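PDB 4K4K: putative fimbrium subunit Fim1C from Bacteroides uniformis, which probably serves as a tip component of fimbriae, the cell-surface filaments that mediate adhesion and biofilm formation. Local coordinates for residues 11-15 / 74-78; 81-87 / 122-128. One frame throughout, in Å; residues are numbered along the deposited sequence.

Interaction 1: 11-15 / 74-78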
loop_
_atom_site.group_PDB
_atom_site.type_symbol
_atom_site.label_atom_id
_atom_site.label_comp_id
_atom_site.label_asym_id
_atom_site.label_seq_id
_atom_site.Cartn_x
_atom_site.Cartn_y
_atom_site.Cartn_z
ATOM N N GLY A 11 6.676 -37.647 -1.484
ATOM C CA GLY A 11 6.682 -37.384 -0.043
ATOM C C GLY A 11 7.004 -35.990 0.454
ATOM O O GLY A 11 6.858 -35.711 1.653
ATOM N N ARG A 12 7.528 -35.127 -0.419
ATOM C CA ARG A 12 7.902 -33.773 -0.003
ATOM C C ARG A 12 6.637 -32.933 0.226
ATOM O O ARG A 12 5.657 -33.098 -0.492
ATOM C CB ARG A 12 8.835 -33.128 -1.036
ATOM C CG ARG A 12 10.147 -33.924 -1.225
ATOM C CD ARG A 12 11.082 -33.248 -2.216
ATOM N NE ARG A 12 10.459 -33.125 -3.535
ATOM C CZ ARG A 12 10.720 -32.157 -4.410
ATOM N NH1 ARG A 12 11.617 -31.217 -4.127
ATOM N NH2 ARG A 12 10.085 -32.121 -5.571
ATOM N N VAL A 13 6.636 -32.080 1.261
ATOM C CA VAL A 13 5.449 -31.317 1.586
ATOM C C VAL A 13 5.695 -29.859 1.268
ATOM O O VAL A 13 6.532 -29.223 1.900
ATOM C CB VAL A 13 5.003 -31.530 3.065
ATOM C CG1 VAL A 13 3.763 -30.698 3.383
ATOM C CG2 VAL A 13 4.734 -33.012 3.358
ATOM N N ALA A 14 4.960 -29.343 0.269
ATOM C CA ALA A 14 5.076 -27.976 -0.156
ATOM C C ALA A 14 4.238 -27.050 0.718
ATOM O O ALA A 14 3.178 -27.430 1.219
ATOM C CB ALA A 14 4.624 -27.866 -1.602
ATOM N N LEU A 15 4.670 -25.806 0.816
ATOM C CA LEU A 15 3.890 -24.768 1.478
ATOM C C LEU A 15 2.531 -24.592 0.762
ATOM O O LEU A 15 2.479 -24.540 -0.477
ATOM C CB LEU A 15 4.682 -23.449 1.408
ATOM C CG LEU A 15 3.924 -22.176 1.833
ATOM C CD1 LEU A 15 3.613 -22.200 3.341
ATOM C CD2 LEU A 15 4.748 -20.943 1.478
ATOM N N THR A 74 9.111 -23.192 -5.382
ATOM C CA THR A 74 8.346 -23.886 -4.339
ATOM C C THR A 74 9.152 -24.036 -3.032
ATOM O O THR A 74 10.307 -24.505 -3.019
ATOM C CB THR A 74 7.843 -25.267 -4.831
ATOM O OG1 THR A 74 7.094 -25.106 -6.018
ATOM C CG2 THR A 74 6.941 -25.947 -3.813
ATOM N N ILE A 75 8.514 -23.631 -1.933
ATOM C CA ILE A 75 9.056 -23.805 -0.595
ATOM C C ILE A 75 8.562 -25.141 -0.068
ATOM O O ILE A 75 7.340 -25.390 -0.077
ATOM C CB ILE A 75 8.646 -22.651 0.344
ATOM C CG1 ILE A 75 9.329 -21.326 -0.057
ATOM C CG2 ILE A 75 8.988 -23.027 1.822
ATOM C CD1 ILE A 75 8.629 -20.083 0.597
ATOM N N TYR A 76 9.491 -25.977 0.395
ATOM C CA TYR A 76 9.155 -27.277 1.004
ATOM C C TYR A 76 9.481 -27.266 2.460
ATOM O O TYR A 76 10.539 -26.769 2.855
ATOM C CB TYR A 76 9.923 -28.435 0.340
ATOM C CG TYR A 76 9.523 -28.645 -1.098
ATOM C CD1 TYR A 76 8.409 -29.416 -1.430
ATOM C CD2 TYR A 76 10.234 -28.040 -2.131
ATOM C CE1 TYR A 76 8.016 -29.587 -2.762
ATOM C CE2 TYR A 76 9.847 -28.194 -3.459
ATOM C CZ TYR A 76 8.752 -28.987 -3.773
ATOM O OH TYR A 76 8.392 -29.118 -5.092
ATOM N N PHE A 77 8.596 -27.875 3.270
ATOM C CA PHE A 77 8.852 -27.975 4.709
ATOM C C PHE A 77 9.995 -28.938 5.003
ATOM O O PHE A 77 10.169 -29.901 4.239
ATOM C CB PHE A 77 7.589 -28.428 5.427
ATOM C CG PHE A 77 6.650 -27.273 5.672
ATOM C CD1 PHE A 77 6.745 -26.515 6.836
ATOM C CD2 PHE A 77 5.663 -26.950 4.747
ATOM C CE1 PHE A 77 5.863 -25.458 7.078
ATOM C CE2 PHE A 77 4.811 -25.865 4.963
ATOM C CZ PHE A 77 4.915 -25.126 6.132
ATOM N N PRO A 78 10.764 -28.700 6.099
ATOM C CA PRO A 78 11.833 -29.665 6.476
ATOM C C PRO A 78 11.263 -31.082 6.636
ATOM O O PRO A 78 10.234 -31.294 7.303
ATOM C CB PRO A 78 12.346 -29.127 7.817
ATOM C CG PRO A 78 11.993 -27.659 7.806
ATOM C CD PRO A 78 10.683 -27.579 7.062
HETATM O O HOH W 1 8.959 -32.017 2.940
#

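Interaction 2: 81-87 / 122-128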
loop_
_atom_site.group_PDB
_atom_site.type_symbol
_atom_site.label_atom_id
_atom_site.label_comp_id
_atom_site.label_asym_id
_atom_site.label_seq_id
_atom_site.Cartn_x
_atom_site.Cartn_y
_atom_site.Cartn_z
ATOM N N ALA A 81 10.246 -32.747 10.046
ATOM C CA ALA A 81 9.025 -32.265 10.688
ATOM C C ALA A 81 9.325 -31.182 11.752
ATOM O O ALA A 81 8.480 -30.900 12.587
ATOM C CB ALA A 81 8.216 -33.425 11.289
ATOM N N SER A 82 10.494 -30.524 11.667
ATOM C CA SER A 82 10.805 -29.395 12.548
ATOM C C SER A 82 10.021 -28.157 12.045
ATOM O O SER A 82 9.610 -28.103 10.867
ATOM C CB SER A 82 12.299 -29.133 12.641
ATOM O OG SER A 82 12.777 -28.726 11.373
ATOM N N GLN A 83 9.823 -27.176 12.939
ATOM C CA GLN A 83 9.009 -26.020 12.588
ATOM C C GLN A 83 9.825 -24.860 11.987
ATOM O O GLN A 83 11.041 -24.723 12.200
ATOM C CB GLN A 83 8.185 -25.528 13.800
ATOM C CG GLN A 83 7.156 -26.557 14.334
ATOM C CD GLN A 83 7.797 -27.665 15.146
ATOM O OE1 GLN A 83 8.664 -27.415 15.990
ATOM N NE2 GLN A 83 7.411 -28.923 14.891
ATOM N N ARG A 84 9.122 -24.012 11.242
ATOM C CA ARG A 84 9.663 -22.836 10.585
ATOM C C ARG A 84 8.650 -21.721 10.673
ATOM O O ARG A 84 7.448 -21.985 10.870
ATOM C CB ARG A 84 10.015 -23.118 9.099
ATOM C CG ARG A 84 11.165 -24.103 8.858
ATOM C CD ARG A 84 12.518 -23.571 9.359
ATOM N NE ARG A 84 13.599 -24.504 9.024
ATOM C CZ ARG A 84 13.938 -25.544 9.771
ATOM N NH1 ARG A 84 13.273 -25.813 10.888
ATOM N NH2 ARG A 84 14.891 -26.373 9.369
ATOM N N ASP A 85 9.114 -20.474 10.491
ATOM C CA ASP A 85 8.231 -19.306 10.463
ATOM C C ASP A 85 8.168 -18.772 9.062
ATOM O O ASP A 85 9.048 -19.072 8.253
ATOM C CB ASP A 85 8.744 -18.225 11.420
ATOM C CG ASP A 85 9.038 -18.759 12.806
ATOM O OD1 ASP A 85 8.303 -19.668 13.265
ATOM O OD2 ASP A 85 9.996 -18.271 13.428
ATOM N N PHE A 86 7.133 -17.987 8.756
ATOM C CA PHE A 86 6.929 -17.486 7.406
ATOM C C PHE A 86 6.609 -16.036 7.433
ATOM O O PHE A 86 5.816 -15.601 8.274
ATOM C CB PHE A 86 5.755 -18.265 6.712
ATOM C CG PHE A 86 6.135 -19.698 6.414
ATOM C CD1 PHE A 86 6.027 -20.685 7.394
ATOM C CD2 PHE A 86 6.683 -20.043 5.181
ATOM C CE1 PHE A 86 6.437 -21.997 7.140
ATOM C CE2 PHE A 86 7.102 -21.350 4.925
ATOM C CZ PHE A 86 6.973 -22.324 5.898
ATOM N N VAL A 87 7.173 -15.296 6.485
ATOM C CA VAL A 87 6.870 -13.880 6.285
ATOM C C VAL A 87 6.690 -13.664 4.787
ATOM O O VAL A 87 7.198 -14.453 3.988
ATOM C CB VAL A 87 7.927 -12.899 6.883
ATOM C CG1 VAL A 87 8.013 -13.029 8.397
ATOM C CG2 VAL A 87 9.306 -13.088 6.230
ATOM N N LYS A 122 4.148 -12.114 10.662
ATOM C CA LYS A 122 4.863 -13.377 10.735
ATOM C C LYS A 122 3.921 -14.511 11.214
ATOM O O LYS A 122 3.165 -14.326 12.179
ATOM C CB LYS A 122 6.057 -13.250 11.693
ATOM C CG LYS A 122 6.905 -14.539 11.726
ATOM C CD LYS A 122 8.176 -14.429 12.583
ATOM C CE LYS A 122 9.277 -13.630 11.915
ATOM N NZ LYS A 122 10.497 -13.573 12.771
ATOM N N VAL A 123 3.961 -15.652 10.515
ATOM C CA VAL A 123 3.221 -16.856 10.915
ATOM C C VAL A 123 4.249 -17.825 11.501
ATOM O O VAL A 123 5.150 -18.275 10.784
ATOM C CB VAL A 123 2.404 -17.468 9.748
ATOM C CG1 VAL A 123 1.690 -18.758 10.177
ATOM C CG2 VAL A 123 1.422 -16.445 9.194
ATOM N N GLU A 124 4.150 -18.103 12.799
ATOM C CA GLU A 124 5.141 -18.912 13.506
ATOM C C GLU A 124 4.784 -20.390 13.687
ATOM O O GLU A 124 3.612 -20.742 13.798
ATOM C CB GLU A 124 5.388 -18.326 14.905
ATOM C CG GLU A 124 6.178 -17.028 14.888
ATOM C CD GLU A 124 6.764 -16.589 16.217
ATOM O OE1 GLU A 124 6.046 -16.646 17.240
ATOM O OE2 GLU A 124 7.938 -16.152 16.223
ATOM N N GLY A 125 5.834 -21.218 13.789
ATOM C CA GLY A 125 5.736 -22.619 14.185
ATOM C C GLY A 125 4.936 -23.549 13.305
ATOM O O GLY A 125 4.169 -24.375 13.811
ATOM N N LYS A 126 5.154 -23.457 11.992
ATOM C CA LYS A 126 4.513 -24.362 11.047
ATOM C C LYS A 126 5.450 -25.500 10.688
ATOM O O LYS A 126 6.654 -25.297 10.571
ATOM C CB LYS A 126 4.103 -23.605 9.772
ATOM C CG LYS A 126 3.020 -22.542 10.016
ATOM C CD LYS A 126 1.648 -23.209 10.101
ATOM C CE LYS A 126 0.507 -22.328 10.523
ATOM N NZ LYS A 126 -0.787 -23.073 10.434
ATOM N N ASP A 127 4.900 -26.678 10.441
ATOM C CA ASP A 127 5.708 -27.804 10.014
ATOM C C ASP A 127 4.959 -28.622 8.935
ATOM O O ASP A 127 3.819 -28.306 8.595
ATOM C CB ASP A 127 6.128 -28.663 11.213
ATOM C CG ASP A 127 4.965 -29.245 11.981
ATOM O OD1 ASP A 127 4.116 -29.908 11.356
ATOM O OD2 ASP A 127 4.862 -28.970 13.187
ATOM N N LYS A 128 5.592 -29.685 8.422
ATOM C CA LYS A 128 5.008 -30.502 7.353
ATOM C C LYS A 128 3.673 -31.167 7.743
ATOM O O LYS A 128 2.949 -31.560 6.839
ATOM C CB LYS A 128 6.011 -31.553 6.859
ATOM C CG LYS A 128 6.326 -32.651 7.874
ATOM C CD LYS A 128 7.441 -33.573 7.394
ATOM C CE LYS A 128 6.913 -34.890 6.888
ATOM N NZ LYS A 128 7.990 -35.710 6.276
HETATM O O HOH W 2 8.528 -29.547 8.828
HETATM O O HOH W 3 11.362 -16.209 12.562
#

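Interaction 1: 11-15 / 74-78
Two loops are joined here by a single backbone bridge near one end of the elongated, all-beta molecule: residues 11-15, leading into strand 16-18, meet residues 74-78 on the way to strand 84-90. The segments run about 105° apart, so pairing is confined to A14 and Y76, whose CA atoms lie 4.3 Å from each other. Two nearly straight hydrogen bonds bracket this pair, F77 N to V13 O and L15 N to I75 O, each 2.8 Å. CA-H...O contacts reinforce them: Y76 CA to V13 O and A14 CA to I75 O, both 3.4 Å. A water extends the link, accepting from V13 N (2.9 Å) and donating to F77 O (2.8 Å). On the more exposed side, the R12 guanidinium lies flat on the Y76 ring, planes 25° apart and R12 CZ 4.2 Å from the ring centroid, a cation-pi stack; A14 CB packs against Y76 CE1 at 4.0 Å. Toward the interior, L15 CD2 meets I75 CD1 (4.1 Å) and L15 CD1 meets F77 CE2 (4.2 Å). I40 of strand 37-44 touches both L15 and I75, while the Y56 hydroxyl hydrogen-bonds I75 N. The contact thus has a buried apolar side and a more exposed polar one: L15, I75 and F77 tie the loops to the hydrophobic core, backbone amides fix their alignment, and R12 packs its charge over an aromatic face.

Interaction 2: 81-87 / 122-128
Segments 84-87 and 122-126 pair antiparallel, their axes approaching to 4.7 Å, with a beta bulge between two inner strands of the sheet of a fimbrillin-like domain. K122 lays its chain along V87 (CE to V87 CG1 3.8 Å), and its NZ reaches D85 OD2 through a water. V123 forms a hydrogen-bonded pair with F86: V123 N to F86 O and F86 N to V123 O, both 2.9 Å. At E124 and G125 the register slips by one residue, the glycine adopting positive phi. D85 turns its carboxylate into the bulge, its OD1 accepting from G125 N at 3.0 Å. K126 restores the ladder with R84 through two 2.9 Å bonds, R84 N to K126 O and K126 N to R84 O; its side chain then leads away to a salt bridge with D130. Next, D127 OD2 accepts from Q83 NE2 at 3.1 Å. Finally K128 N, 3.0 Å from a water, donates to it, and the water donates to S82 O at 2.7 Å.

In the fold
Interactions 1 and 2 follow one another along the chain, since 74-78 leads within a few residues into 81-87, and their centres lie about 11 Å apart at the same end of the molecule. F77 connects them directly: its CZ is 3.5 Å from F86 CZ, the two rings inclined at about 55°, and its CD1 is 3.5 Å from D127 C. P78 CG sits 3.5 Å from R84 CZ, whose guanidinium also forms a salt bridge with D49. L15 and I75 touch F86 as well. The loop bridge of interaction 1 therefore packs against the face of the bulged strand pair that carries F86, forming one continuous hydrophobic cluster of L15, I75, F77 and F86.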